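Local coordinates for protein monovalent Na+/H+ antiporter subunit G (Dietzia sp. DQ12-45-1b, PDB 7D3U) that probably takes part in sodium:proton antiport as a small, three-helix membrane subunit of the multisubunit Mrp complex, at residues V20-G25 with L48-V53. Sequence-based numbering, arbitrary orientation.
Sequences VVFLGG and LGLVFV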
loop_
_atom_site.group_PDB
_atom_site.type_symbol
_atom_site.label_atom_id
_atom_site.label_comp_id
_atom_site.label_asym_id
_atom_site.label_seq_id
_atom_site.Cartn_x
_atom_site.Cartn_y
_atom_site.Cartn_z
ATOM N N VAL E 20 26.666 27.990 -39.572
ATOM C CA VAL E 20 25.985 29.033 -40.334
ATOM C C VAL E 20 24.807 28.445 -41.100
ATOM O O VAL E 20 23.739 29.061 -41.195
ATOM C CB VAL E 20 26.985 29.745 -41.265
ATOM C CG1 VAL E 20 26.280 30.317 -42.482
ATOM C CG2 VAL E 20 27.719 30.834 -40.504
ATOM N N VAL E 21 24.973 27.236 -41.641
ATOM C CA VAL E 21 23.883 26.594 -42.368
ATOM C C VAL E 21 22.745 26.236 -41.425
ATOM O O VAL E 21 21.568 26.374 -41.773
ATOM C CB VAL E 21 24.403 25.359 -43.120
ATOM C CG1 VAL E 21 23.250 24.526 -43.641
ATOM C CG2 VAL E 21 25.291 25.793 -44.250
ATOM N N PHE E 22 23.072 25.758 -40.223
ATOM C CA PHE E 22 22.033 25.483 -39.237
ATOM C C PHE E 22 21.279 26.753 -38.874
ATOM O O PHE E 22 20.049 26.742 -38.750
ATOM C CB PHE E 22 22.640 24.849 -37.989
ATOM C CG PHE E 22 22.484 23.364 -37.932
ATOM C CD1 PHE E 22 21.251 22.796 -37.678
ATOM C CD2 PHE E 22 23.571 22.532 -38.123
ATOM C CE1 PHE E 22 21.103 21.428 -37.627
ATOM C CE2 PHE E 22 23.428 21.164 -38.070
ATOM C CZ PHE E 22 22.193 20.610 -37.821
ATOM N N LEU E 23 22.000 27.864 -38.713
ATOM C CA LEU E 23 21.342 29.129 -38.399
ATOM C C LEU E 23 20.458 29.590 -39.550
ATOM O O LEU E 23 19.373 30.139 -39.326
ATOM C CB LEU E 23 22.387 30.189 -38.058
ATOM C CG LEU E 23 21.877 31.500 -37.464
ATOM C CD1 LEU E 23 22.740 31.914 -36.290
ATOM C CD2 LEU E 23 21.866 32.586 -38.524
ATOM N N GLY E 24 20.895 29.363 -40.789
ATOM C CA GLY E 24 20.069 29.725 -41.928
ATOM C C GLY E 24 18.820 28.871 -42.031
ATOM O O GLY E 24 17.734 29.375 -42.326
ATOM N N GLY E 25 18.953 27.569 -41.774
ATOM C CA GLY E 25 17.794 26.697 -41.784
ATOM C C GLY E 25 16.844 26.968 -40.637
ATOM O O GLY E 25 15.648 26.687 -40.739
ATOM N N LEU E 48 22.958 19.211 -44.780
ATOM C CA LEU E 48 24.253 19.796 -45.110
ATOM C C LEU E 48 24.959 20.327 -43.872
ATOM O O LEU E 48 26.136 20.024 -43.642
ATOM C CB LEU E 48 24.087 20.903 -46.150
ATOM C CG LEU E 48 23.586 20.469 -47.528
ATOM C CD1 LEU E 48 23.335 21.691 -48.394
ATOM C CD2 LEU E 48 24.549 19.517 -48.219
ATOM N N GLY E 49 24.273 21.155 -43.079
ATOM C CA GLY E 49 24.910 21.721 -41.903
ATOM C C GLY E 49 25.422 20.662 -40.949
ATOM O O GLY E 49 26.534 20.768 -40.427
ATOM N N LEU E 50 24.634 19.609 -40.730
ATOM C CA LEU E 50 25.050 18.580 -39.785
ATOM C C LEU E 50 26.203 17.750 -40.335
ATOM O O LEU E 50 27.117 17.388 -39.587
ATOM C CB LEU E 50 23.869 17.688 -39.413
ATOM C CG LEU E 50 24.191 16.641 -38.347
ATOM C CD1 LEU E 50 24.974 17.256 -37.212
ATOM C CD2 LEU E 50 22.937 15.991 -37.813
ATOM N N VAL E 51 26.189 17.438 -41.632
ATOM C CA VAL E 51 27.318 16.713 -42.210
ATOM C C VAL E 51 28.586 17.551 -42.116
ATOM O O VAL E 51 29.672 17.039 -41.806
ATOM C CB VAL E 51 27.008 16.307 -43.661
ATOM C CG1 VAL E 51 28.278 15.894 -44.384
ATOM C CG2 VAL E 51 25.994 15.180 -43.679
ATOM N N PHE E 52 28.464 18.860 -42.357
ATOM C CA PHE E 52 29.614 19.749 -42.245
ATOM C C PHE E 52 30.149 19.772 -40.820
ATOM O O PHE E 52 31.362 19.690 -40.600
ATOM C CB PHE E 52 29.232 21.158 -42.694
ATOM C CG PHE E 52 29.461 21.408 -44.152
ATOM C CD1 PHE E 52 30.741 21.549 -44.650
ATOM C CD2 PHE E 52 28.396 21.500 -45.026
ATOM C CE1 PHE E 52 30.951 21.777 -45.992
ATOM C CE2 PHE E 52 28.601 21.727 -46.365
ATOM C CZ PHE E 52 29.879 21.866 -46.850
ATOM N N VAL E 53 29.254 19.886 -39.837
ATOM C CA VAL E 53 29.686 19.918 -38.442
ATOM C C VAL E 53 30.347 18.603 -38.054
ATOM O O VAL E 53 31.369 18.590 -37.360
ATOM C CB VAL E 53 28.503 20.254 -37.519
ATOM C CG1 VAL E 53 28.931 20.186 -36.074
ATOM C CG2 VAL E 53 27.979 21.639 -37.824
#
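G49 O takes one hydrogen bond, from V53 N at 2.9 Å, the regular i+4 to i bond of its own helix. V21 O is held the same way by G25 N, one turn further along the partner helix. No hydrogen bond passes between 20-25 and 48-53, so the two are joined by packing alone. V21 directs its CB at the opposing helix, and CG1, placed anti to its backbone N (chi1 168°), comes to 3.6 Å from G49 N. The CA atoms of V21 and G49 are 5.0 Å apart, and the absence of a side chain on G49 lets the valine rest directly on main chain. F22 reaches the same backbone from beside V21: its CE2 lies 3.3 Å from L50 N and 3.5 Å from G49 C, placing one end of the ring against the peptide that links these two residues. The segments run nearly antiparallel, at 160°, with axes 8.5 Å apart, as expected for an up-and-down hairpin of transmembrane helices in which 5-28 and 35-60 follow each other in sequence. F22 and L50 run alongside each other, and L50 CB meets F22 CZ at 3.7 Å. The CG of L50, anti to the backbone N (chi1 -176°), continues the chain beyond this meeting point. An alanine in place of F22 would probably cost the contact with L50 CB and the apolar packing against the G49-L50 peptide, loosening this side of the hairpin. F22 also packs on A41 of the neighbouring subunit F, whereas L50 touches Q77 of helix 68-95 and F40 of subunit F. On the V21 flank, S26 and T25 of the neighbouring cation antiporter chain lie against V21 and L48, respectively.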